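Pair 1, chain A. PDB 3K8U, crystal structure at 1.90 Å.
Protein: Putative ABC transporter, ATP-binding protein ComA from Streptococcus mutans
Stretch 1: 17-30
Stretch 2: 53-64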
# COMPACT_ATOMS: atom_id res chain seq x y z
N CYS A 17 -8.57 -4.39 0.38
CA CYS A 17 -7.34 -3.83 -0.17
C CYS A 17 -6.41 -3.28 0.91
O CYS A 17 -5.19 -3.44 0.82
CB CYS A 17 -7.64 -2.74 -1.20
SG CYS A 17 -6.21 -2.38 -2.24
N GLY A 18 -6.99 -2.65 1.93
CA GLY A 18 -6.21 -2.10 3.04
C GLY A 18 -5.48 -3.20 3.78
O GLY A 18 -4.26 -3.11 4.00
N PRO A 19 -6.20 -4.22 4.26
CA PRO A 19 -5.57 -5.33 4.99
C PRO A 19 -4.48 -5.98 4.13
O PRO A 19 -3.42 -6.34 4.63
CB PRO A 19 -6.74 -6.29 5.21
CG PRO A 19 -7.88 -5.36 5.42
CD PRO A 19 -7.67 -4.30 4.36
N ALA A 20 -4.74 -6.09 2.82
CA ALA A 20 -3.78 -6.69 1.89
C ALA A 20 -2.46 -5.94 1.76
O ALA A 20 -1.40 -6.56 1.84
CB ALA A 20 -4.41 -6.89 0.52
N VAL A 21 -2.50 -4.62 1.56
CA VAL A 21 -1.25 -3.86 1.44
C VAL A 21 -0.48 -3.88 2.76
O VAL A 21 0.75 -3.96 2.75
CB VAL A 21 -1.45 -2.40 0.93
CG1 VAL A 21 -2.04 -2.41 -0.47
CG2 VAL A 21 -2.31 -1.58 1.89
N LEU A 22 -1.19 -3.83 3.88
CA LEU A 22 -0.53 -3.86 5.18
C LEU A 22 0.15 -5.21 5.38
O LEU A 22 1.30 -5.27 5.82
CB LEU A 22 -1.53 -3.58 6.31
CG LEU A 22 -0.96 -3.59 7.74
CD1 LEU A 22 0.22 -2.64 7.86
CD2 LEU A 22 -2.06 -3.21 8.73
N ALA A 23 -0.54 -6.29 5.02
CA ALA A 23 0.03 -7.64 5.15
C ALA A 23 1.26 -7.77 4.25
O ALA A 23 2.26 -8.40 4.64
CB ALA A 23 -1.02 -8.69 4.76
N SER A 24 1.20 -7.15 3.08
CA SER A 24 2.31 -7.19 2.13
C SER A 24 3.58 -6.55 2.69
O SER A 24 4.66 -7.15 2.65
CB SER A 24 1.92 -6.48 0.82
OG SER A 24 0.80 -7.11 0.21
N VAL A 25 3.44 -5.34 3.23
CA VAL A 25 4.57 -4.62 3.80
C VAL A 25 5.11 -5.37 5.02
O VAL A 25 6.32 -5.55 5.16
CB VAL A 25 4.19 -3.17 4.19
CG1 VAL A 25 5.33 -2.50 4.95
CG2 VAL A 25 3.86 -2.37 2.94
N ALA A 26 4.20 -5.83 5.88
CA ALA A 26 4.60 -6.57 7.07
C ALA A 26 5.41 -7.81 6.70
O ALA A 26 6.40 -8.13 7.36
CB ALA A 26 3.36 -6.97 7.88
N LYS A 27 5.01 -8.47 5.61
CA LYS A 27 5.69 -9.67 5.13
C LYS A 27 7.12 -9.35 4.67
O LYS A 27 8.02 -10.18 4.80
CB LYS A 27 4.90 -10.31 3.99
CG LYS A 27 5.34 -11.72 3.65
CD LYS A 27 4.37 -12.40 2.69
CE LYS A 27 4.77 -13.86 2.47
NZ LYS A 27 3.80 -14.59 1.61
N HIS A 28 7.32 -8.14 4.14
CA HIS A 28 8.64 -7.71 3.70
C HIS A 28 9.58 -7.67 4.90
O HIS A 28 10.75 -8.03 4.79
CB HIS A 28 8.57 -6.32 3.05
CG HIS A 28 9.91 -5.72 2.75
ND1 HIS A 28 10.49 -4.78 3.57
CD2 HIS A 28 10.78 -5.94 1.75
CE1 HIS A 28 11.67 -4.45 3.08
NE2 HIS A 28 11.87 -5.14 1.97
N TYR A 29 9.05 -7.25 6.04
CA TYR A 29 9.83 -7.16 7.27
C TYR A 29 9.83 -8.45 8.10
O TYR A 29 10.12 -8.43 9.30
CB TYR A 29 9.35 -5.97 8.11
CG TYR A 29 9.62 -4.63 7.45
CD1 TYR A 29 10.93 -4.20 7.22
CD2 TYR A 29 8.57 -3.81 7.05
CE1 TYR A 29 11.18 -2.97 6.61
CE2 TYR A 29 8.81 -2.58 6.43
CZ TYR A 29 10.12 -2.17 6.22
OH TYR A 29 10.37 -0.96 5.61
N GLY A 30 9.49 -9.56 7.45
CA GLY A 30 9.49 -10.86 8.12
C GLY A 30 8.27 -11.30 8.91
O GLY A 30 8.26 -12.43 9.42
N GLY A 53 -7.17 3.77 9.46
CA GLY A 53 -7.28 2.37 9.84
C GLY A 53 -6.00 1.61 9.56
O GLY A 53 -5.58 0.78 10.37
N ILE A 54 -5.38 1.87 8.41
CA ILE A 54 -4.12 1.21 8.06
C ILE A 54 -3.04 1.60 9.07
O ILE A 54 -2.32 0.74 9.60
CB ILE A 54 -3.66 1.60 6.63
CG1 ILE A 54 -4.59 0.98 5.59
CG2 ILE A 54 -2.23 1.14 6.39
CD1 ILE A 54 -4.23 1.35 4.16
N VAL A 55 -2.96 2.90 9.36
CA VAL A 55 -1.98 3.43 10.30
C VAL A 55 -2.16 2.86 11.70
O VAL A 55 -1.19 2.43 12.34
CB VAL A 55 -2.03 4.98 10.34
CG1 VAL A 55 -1.17 5.52 11.47
CG2 VAL A 55 -1.55 5.55 9.01
N GLU A 56 -3.41 2.84 12.18
CA GLU A 56 -3.71 2.32 13.51
C GLU A 56 -3.32 0.86 13.64
O GLU A 56 -2.73 0.45 14.64
CB GLU A 56 -5.20 2.49 13.83
CG GLU A 56 -5.64 3.93 14.01
CD GLU A 56 -7.12 4.06 14.36
OE1 GLU A 56 -7.95 3.35 13.77
OE2 GLU A 56 -7.44 4.90 15.24
N ALA A 57 -3.65 0.07 12.61
CA ALA A 57 -3.32 -1.35 12.61
C ALA A 57 -1.81 -1.56 12.62
O ALA A 57 -1.30 -2.36 13.41
CB ALA A 57 -3.95 -2.03 11.39
N ALA A 58 -1.10 -0.81 11.78
CA ALA A 58 0.35 -0.91 11.69
C ALA A 58 1.01 -0.61 13.04
O ALA A 58 1.97 -1.28 13.42
CB ALA A 58 0.88 0.04 10.63
N LYS A 59 0.49 0.38 13.76
CA LYS A 59 1.02 0.76 15.07
C LYS A 59 0.79 -0.34 16.10
O LYS A 59 1.64 -0.57 16.97
CB LYS A 59 0.40 2.07 15.55
CG LYS A 59 0.90 3.32 14.83
CD LYS A 59 0.30 4.58 15.42
CE LYS A 59 0.82 5.84 14.73
NZ LYS A 59 2.29 6.04 14.93
N LYS A 60 -0.35 -1.02 15.99
CA LYS A 60 -0.67 -2.12 16.90
C LYS A 60 0.24 -3.31 16.60
O LYS A 60 0.46 -4.16 17.46
CB LYS A 60 -2.13 -2.55 16.73
CG LYS A 60 -3.17 -1.52 17.14
CD LYS A 60 -4.57 -2.03 16.83
CE LYS A 60 -5.64 -1.00 17.16
NZ LYS A 60 -7.00 -1.48 16.75
N LEU A 61 0.76 -3.36 15.38
CA LEU A 61 1.66 -4.43 14.97
C LEU A 61 3.11 -4.14 15.37
O LEU A 61 4.00 -4.95 15.13
CB LEU A 61 1.60 -4.64 13.45
CG LEU A 61 0.28 -5.09 12.83
CD1 LEU A 61 0.45 -5.18 11.32
CD2 LEU A 61 -0.15 -6.43 13.40
N GLY A 62 3.33 -2.97 15.98
CA GLY A 62 4.66 -2.60 16.41
C GLY A 62 5.49 -1.88 15.36
O GLY A 62 6.72 -1.93 15.39
N PHE A 63 4.82 -1.23 14.41
CA PHE A 63 5.51 -0.50 13.36
C PHE A 63 5.45 1.00 13.59
O PHE A 63 4.45 1.52 14.08
CB PHE A 63 4.89 -0.79 11.98
CG PHE A 63 5.24 -2.14 11.43
CD1 PHE A 63 6.44 -2.34 10.75
CD2 PHE A 63 4.36 -3.21 11.56
CE1 PHE A 63 6.75 -3.59 10.22
CE2 PHE A 63 4.66 -4.46 11.03
CZ PHE A 63 5.87 -4.65 10.36
N GLU A 64 6.55 1.68 13.29
CA GLU A 64 6.61 3.13 13.40
C GLU A 64 5.99 3.58 12.07
O GLU A 64 6.40 3.12 11.01
CB GLU A 64 8.06 3.60 13.50
CG GLU A 64 8.20 5.10 13.70
CD GLU A 64 9.65 5.53 13.87
OE1 GLU A 64 10.19 6.17 12.94
OE2 GLU A 64 10.24 5.23 14.93

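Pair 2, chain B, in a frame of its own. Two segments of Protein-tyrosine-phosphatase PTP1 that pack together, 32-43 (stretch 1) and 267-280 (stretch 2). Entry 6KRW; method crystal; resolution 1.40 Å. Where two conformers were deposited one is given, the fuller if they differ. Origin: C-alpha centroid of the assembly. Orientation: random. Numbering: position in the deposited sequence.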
# COMPACT_ATOMS: atom_id res chain seq x y z
N HIS B 32 -0.89 1.37 -24.40
CA HIS B 32 -2.28 1.69 -24.81
C HIS B 32 -3.19 1.60 -23.58
O HIS B 32 -4.07 2.48 -23.41
CB HIS B 32 -2.75 0.77 -25.95
CG HIS B 32 -4.00 1.22 -26.61
ND1 HIS B 32 -5.24 0.73 -26.26
CD2 HIS B 32 -4.21 2.08 -27.63
CE1 HIS B 32 -6.16 1.28 -27.02
NE2 HIS B 32 -5.56 2.11 -27.87
N GLU B 33 -3.03 0.56 -22.77
CA GLU B 33 -3.87 0.42 -21.55
C GLU B 33 -3.70 1.66 -20.67
O GLU B 33 -4.70 2.22 -20.17
CB GLU B 33 -3.54 -0.85 -20.77
CG GLU B 33 -3.90 -2.14 -21.47
CD GLU B 33 -3.50 -3.41 -20.74
OE1 GLU B 33 -3.91 -4.50 -21.17
OE2 GLU B 33 -2.76 -3.31 -19.74
N PHE B 34 -2.45 2.05 -20.39
CA PHE B 34 -2.23 3.19 -19.47
C PHE B 34 -2.77 4.50 -20.07
O PHE B 34 -3.36 5.28 -19.32
CB PHE B 34 -0.75 3.32 -19.09
CG PHE B 34 -0.54 4.28 -17.96
CD1 PHE B 34 -0.88 3.91 -16.66
CD2 PHE B 34 -0.08 5.57 -18.18
CE1 PHE B 34 -0.73 4.80 -15.62
CE2 PHE B 34 0.04 6.47 -17.13
CZ PHE B 34 -0.26 6.08 -15.85
N THR B 35 -2.55 4.73 -21.36
CA THR B 35 -3.10 5.93 -22.02
C THR B 35 -4.62 5.95 -21.87
O THR B 35 -5.20 7.04 -21.61
CB THR B 35 -2.65 5.98 -23.48
OG1 THR B 35 -1.22 6.05 -23.49
CG2 THR B 35 -3.21 7.17 -24.21
N GLY B 36 -5.26 4.79 -22.01
CA GLY B 36 -6.73 4.70 -21.84
C GLY B 36 -7.14 5.02 -20.41
O GLY B 36 -8.15 5.72 -20.20
N LEU B 37 -6.43 4.49 -19.42
CA LEU B 37 -6.72 4.82 -18.01
C LEU B 37 -6.58 6.32 -17.80
O LEU B 37 -7.42 6.91 -17.11
CB LEU B 37 -5.75 4.06 -17.09
CG LEU B 37 -6.00 2.56 -16.95
CD1 LEU B 37 -4.79 1.86 -16.34
CD2 LEU B 37 -7.26 2.29 -16.14
N GLN B 38 -5.54 6.94 -18.33
CA GLN B 38 -5.35 8.40 -18.14
C GLN B 38 -6.48 9.18 -18.83
O GLN B 38 -6.92 10.18 -18.27
CB GLN B 38 -3.98 8.81 -18.66
CG GLN B 38 -2.81 8.21 -17.89
CD GLN B 38 -2.79 8.67 -16.46
OE1 GLN B 38 -3.51 8.12 -15.61
NE2 GLN B 38 -1.97 9.66 -16.18
N ALA B 39 -6.96 8.71 -19.98
CA ALA B 39 -8.08 9.39 -20.68
C ALA B 39 -9.34 9.38 -19.81
O ALA B 39 -10.15 10.31 -19.91
CB ALA B 39 -8.32 8.74 -22.03
N ASN B 40 -9.51 8.34 -19.00
CA ASN B 40 -10.71 8.14 -18.15
C ASN B 40 -10.45 8.62 -16.71
O ASN B 40 -11.17 8.18 -15.80
CB ASN B 40 -11.15 6.68 -18.20
CG ASN B 40 -11.74 6.30 -19.55
OD1 ASN B 40 -12.48 7.08 -20.15
ND2 ASN B 40 -11.44 5.10 -20.02
N ARG B 41 -9.48 9.51 -16.51
CA ARG B 41 -9.17 9.96 -15.13
C ARG B 41 -10.30 10.79 -14.53
O ARG B 41 -11.11 11.44 -15.26
CB ARG B 41 -7.89 10.78 -15.08
CG ARG B 41 -8.03 12.21 -15.55
CD ARG B 41 -6.70 12.91 -15.50
NE ARG B 41 -5.86 12.50 -16.62
CZ ARG B 41 -4.72 13.07 -16.97
NH1 ARG B 41 -4.07 12.64 -18.03
NH2 ARG B 41 -4.22 14.07 -16.26
N MET B 42 -10.30 10.82 -13.21
CA MET B 42 -11.11 11.76 -12.42
C MET B 42 -10.44 13.12 -12.43
O MET B 42 -9.18 13.19 -12.31
CB MET B 42 -11.25 11.24 -11.00
CG MET B 42 -12.05 12.14 -10.09
SD MET B 42 -12.35 11.43 -8.45
CE MET B 42 -13.48 10.10 -8.85
N TRP B 43 -11.21 14.17 -12.58
CA TRP B 43 -10.69 15.55 -12.54
C TRP B 43 -10.77 16.11 -11.13
O TRP B 43 -11.65 15.77 -10.37
CB TRP B 43 -11.37 16.41 -13.60
CG TRP B 43 -11.19 15.79 -14.94
CD1 TRP B 43 -12.11 15.06 -15.66
CD2 TRP B 43 -9.97 15.75 -15.69
NE1 TRP B 43 -11.53 14.57 -16.80
CE2 TRP B 43 -10.22 14.99 -16.85
CE3 TRP B 43 -8.69 16.29 -15.48
CZ2 TRP B 43 -9.23 14.77 -17.80
CZ3 TRP B 43 -7.72 16.08 -16.44
CH2 TRP B 43 -8.00 15.33 -17.58
N LEU B 267 -5.10 -6.32 -15.80
CA LEU B 267 -4.48 -5.37 -14.86
C LEU B 267 -5.08 -3.97 -15.03
O LEU B 267 -5.22 -3.23 -14.04
CB LEU B 267 -2.95 -5.34 -15.08
CG LEU B 267 -2.20 -4.40 -14.17
CD1 LEU B 267 -2.32 -4.81 -12.71
CD2 LEU B 267 -0.75 -4.36 -14.57
N ALA B 268 -5.47 -3.60 -16.26
CA ALA B 268 -6.07 -2.27 -16.45
C ALA B 268 -7.38 -2.17 -15.64
O ALA B 268 -7.64 -1.13 -15.02
CB ALA B 268 -6.34 -1.99 -17.90
N LYS B 269 -8.16 -3.25 -15.64
CA LYS B 269 -9.41 -3.27 -14.84
C LYS B 269 -9.11 -3.16 -13.35
O LYS B 269 -9.77 -2.42 -12.61
CB LYS B 269 -10.17 -4.54 -15.18
CG LYS B 269 -11.55 -4.64 -14.58
CD LYS B 269 -12.27 -5.91 -14.99
CE LYS B 269 -13.75 -5.91 -14.68
NZ LYS B 269 -13.98 -6.07 -13.23
N THR B 270 -8.04 -3.84 -12.89
CA THR B 270 -7.65 -3.73 -11.47
C THR B 270 -7.27 -2.29 -11.14
O THR B 270 -7.67 -1.78 -10.09
CB THR B 270 -6.50 -4.69 -11.16
OG1 THR B 270 -6.96 -6.02 -11.36
CG2 THR B 270 -5.99 -4.50 -9.74
N VAL B 271 -6.43 -1.68 -11.98
CA VAL B 271 -6.01 -0.29 -11.69
C VAL B 271 -7.23 0.65 -11.74
O VAL B 271 -7.32 1.55 -10.94
CB VAL B 271 -4.86 0.14 -12.62
CG1 VAL B 271 -4.55 1.61 -12.44
CG2 VAL B 271 -3.60 -0.68 -12.32
N ALA B 272 -8.16 0.42 -12.67
CA ALA B 272 -9.36 1.28 -12.72
C ALA B 272 -10.16 1.10 -11.42
O ALA B 272 -10.68 2.10 -10.90
CB ALA B 272 -10.21 0.89 -13.92
N LEU B 273 -10.26 -0.13 -10.92
CA LEU B 273 -10.96 -0.37 -9.64
C LEU B 273 -10.25 0.34 -8.49
O LEU B 273 -10.86 1.00 -7.66
CB LEU B 273 -11.09 -1.85 -9.38
CG LEU B 273 -11.78 -2.25 -8.08
CD1 LEU B 273 -13.18 -1.63 -7.97
CD2 LEU B 273 -11.90 -3.76 -8.01
N PHE B 274 -8.92 0.23 -8.49
CA PHE B 274 -8.16 0.95 -7.44
C PHE B 274 -8.42 2.45 -7.51
O PHE B 274 -8.54 3.10 -6.47
CB PHE B 274 -6.65 0.72 -7.61
CG PHE B 274 -6.11 -0.60 -7.16
CD1 PHE B 274 -6.91 -1.63 -6.70
CD2 PHE B 274 -4.74 -0.80 -7.17
CE1 PHE B 274 -6.35 -2.83 -6.24
CE2 PHE B 274 -4.20 -2.01 -6.76
CZ PHE B 274 -4.99 -3.00 -6.26
N ARG B 275 -8.50 2.99 -8.72
CA ARG B 275 -8.75 4.44 -8.89
C ARG B 275 -10.17 4.84 -8.43
O ARG B 275 -10.33 5.94 -7.97
CB ARG B 275 -8.42 4.86 -10.32
CG ARG B 275 -6.93 4.89 -10.59
CD ARG B 275 -6.66 5.09 -12.05
NE ARG B 275 -5.24 5.32 -12.25
CZ ARG B 275 -4.71 5.94 -13.28
NH1 ARG B 275 -5.46 6.45 -14.24
NH2 ARG B 275 -3.40 6.10 -13.39
N LYS B 276 -11.12 3.90 -8.47
CA LYS B 276 -12.47 4.16 -7.91
C LYS B 276 -12.40 4.15 -6.39
O LYS B 276 -13.32 4.63 -5.72
CB LYS B 276 -13.45 3.12 -8.44
CG LYS B 276 -13.79 3.28 -9.92
CD LYS B 276 -15.11 2.68 -10.32
CE LYS B 276 -15.37 1.28 -9.79
NZ LYS B 276 -16.32 0.54 -10.67
N GLN B 277 -11.26 3.66 -5.82
CA GLN B 277 -11.08 3.59 -4.36
C GLN B 277 -10.07 4.61 -3.82
O GLN B 277 -10.16 4.92 -2.64
CB GLN B 277 -10.71 2.15 -3.95
CG GLN B 277 -11.83 1.17 -4.32
CD GLN B 277 -11.57 -0.27 -3.96
OE1 GLN B 277 -10.61 -0.59 -3.27
NE2 GLN B 277 -12.46 -1.18 -4.31
N ARG B 278 -9.20 5.13 -4.67
CA ARG B 278 -8.30 6.24 -4.24
C ARG B 278 -7.82 6.91 -5.52
O ARG B 278 -7.28 6.22 -6.40
CB ARG B 278 -7.14 5.76 -3.35
CG ARG B 278 -6.36 6.92 -2.74
CD ARG B 278 -5.37 6.33 -1.72
NE ARG B 278 -4.41 7.29 -1.16
CZ ARG B 278 -4.64 8.16 -0.20
NH1 ARG B 278 -5.84 8.25 0.37
NH2 ARG B 278 -3.68 8.96 0.24
N ILE B 279 -8.02 8.21 -5.61
CA ILE B 279 -7.72 8.94 -6.86
C ILE B 279 -6.26 8.72 -7.26
O ILE B 279 -5.35 8.86 -6.39
CB ILE B 279 -8.08 10.43 -6.73
CG1 ILE B 279 -7.99 11.11 -8.10
CG2 ILE B 279 -7.26 11.11 -5.65
CD1 ILE B 279 -8.58 12.48 -8.17
N GLY B 280 -6.05 8.39 -8.52
CA GLY B 280 -4.69 8.44 -9.11
C GLY B 280 -3.81 7.25 -8.78
O GLY B 280 -2.59 7.32 -9.04
O HOH W 1 -5.15 -5.33 -18.59
O HOH W 2 -8.38 6.27 -14.70

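What backbone arrangement do the two pairs share? In each, two helices run in roughly the same direction, at an angle of 38° in pair 1 and 25° in pair 2, with axes 10.2 and 10.3 Å apart at closest approach. Fourteen central residues superpose with an RMSD of 0.5 Å. The closest backbone approach also corresponds: Gly18(A) lies opposite Ile54(A), with CA atoms 6.4 Å apart, and the matching Glu33(B) and Ala268(B) have theirs 6.2 Å apart.

Which residue fills the space between the helices? In both pairs it is a leucine, Leu22(A) matched by Leu37(B). Leu22(A), with chi1 t and chi2 p, brings CD2 to 3.5 Å from CB of Ala57(A) and CD1 to 3.9 Å from CB of Ala58(A). Leu37(B) takes the other common leucine shape, m and t, and sits as a knob among Ala268(B), Val271(B), Ala272(B) and Arg275(B). Its CD1 lies 3.9 Å from CG1 of Val271(B), and its CD2 lies 3.9 Å from CB of Ala272(B). Ala58(A) and Ala272(B) are the same residue at the same place, whereas Ala57(A) is answered by the larger Val271(B).

How is the close approach near the start of the stretches filled? Pair 1 has a large residue facing a small one: CD1 of Ile54(A) reaches 4.1 Å from CA of Gly18(A), and also lies 4.2 Å from CG2 of Val21(A). Pair 2 reverses the sizes. Ala268(B) is the small partner, its CB 4.2 Å from CB of Glu33(B), while the position of Val21(A) is taken by Gly36(B), which makes no contact across. A water adds a polar link, accepting from N of Ala268(B) at 2.9 Å and donating weakly to OE1 of Glu33(B) at 3.0 Å.

What closes the far end of the shared region? Leu61(A) matches Arg275(B), and both point toward the opposite helix. Leu61(A) stays apolar, its CD1 4.1 Å from CD2 of Leu22(A). Arg275(B) instead extends its guanidinium past Leu37(B) and donates from NH1 and NH2 to OE1 of Gln38(B), at 2.9 and 3.0 Å. The matching Ala23(A) points away and makes no contact. A second water bridges NH1 of Arg275(B), at 3.0 Å, and O of Leu37(B), at 2.7 Å. Pair 1, by contrast, has no hydrogen bond between its stretches.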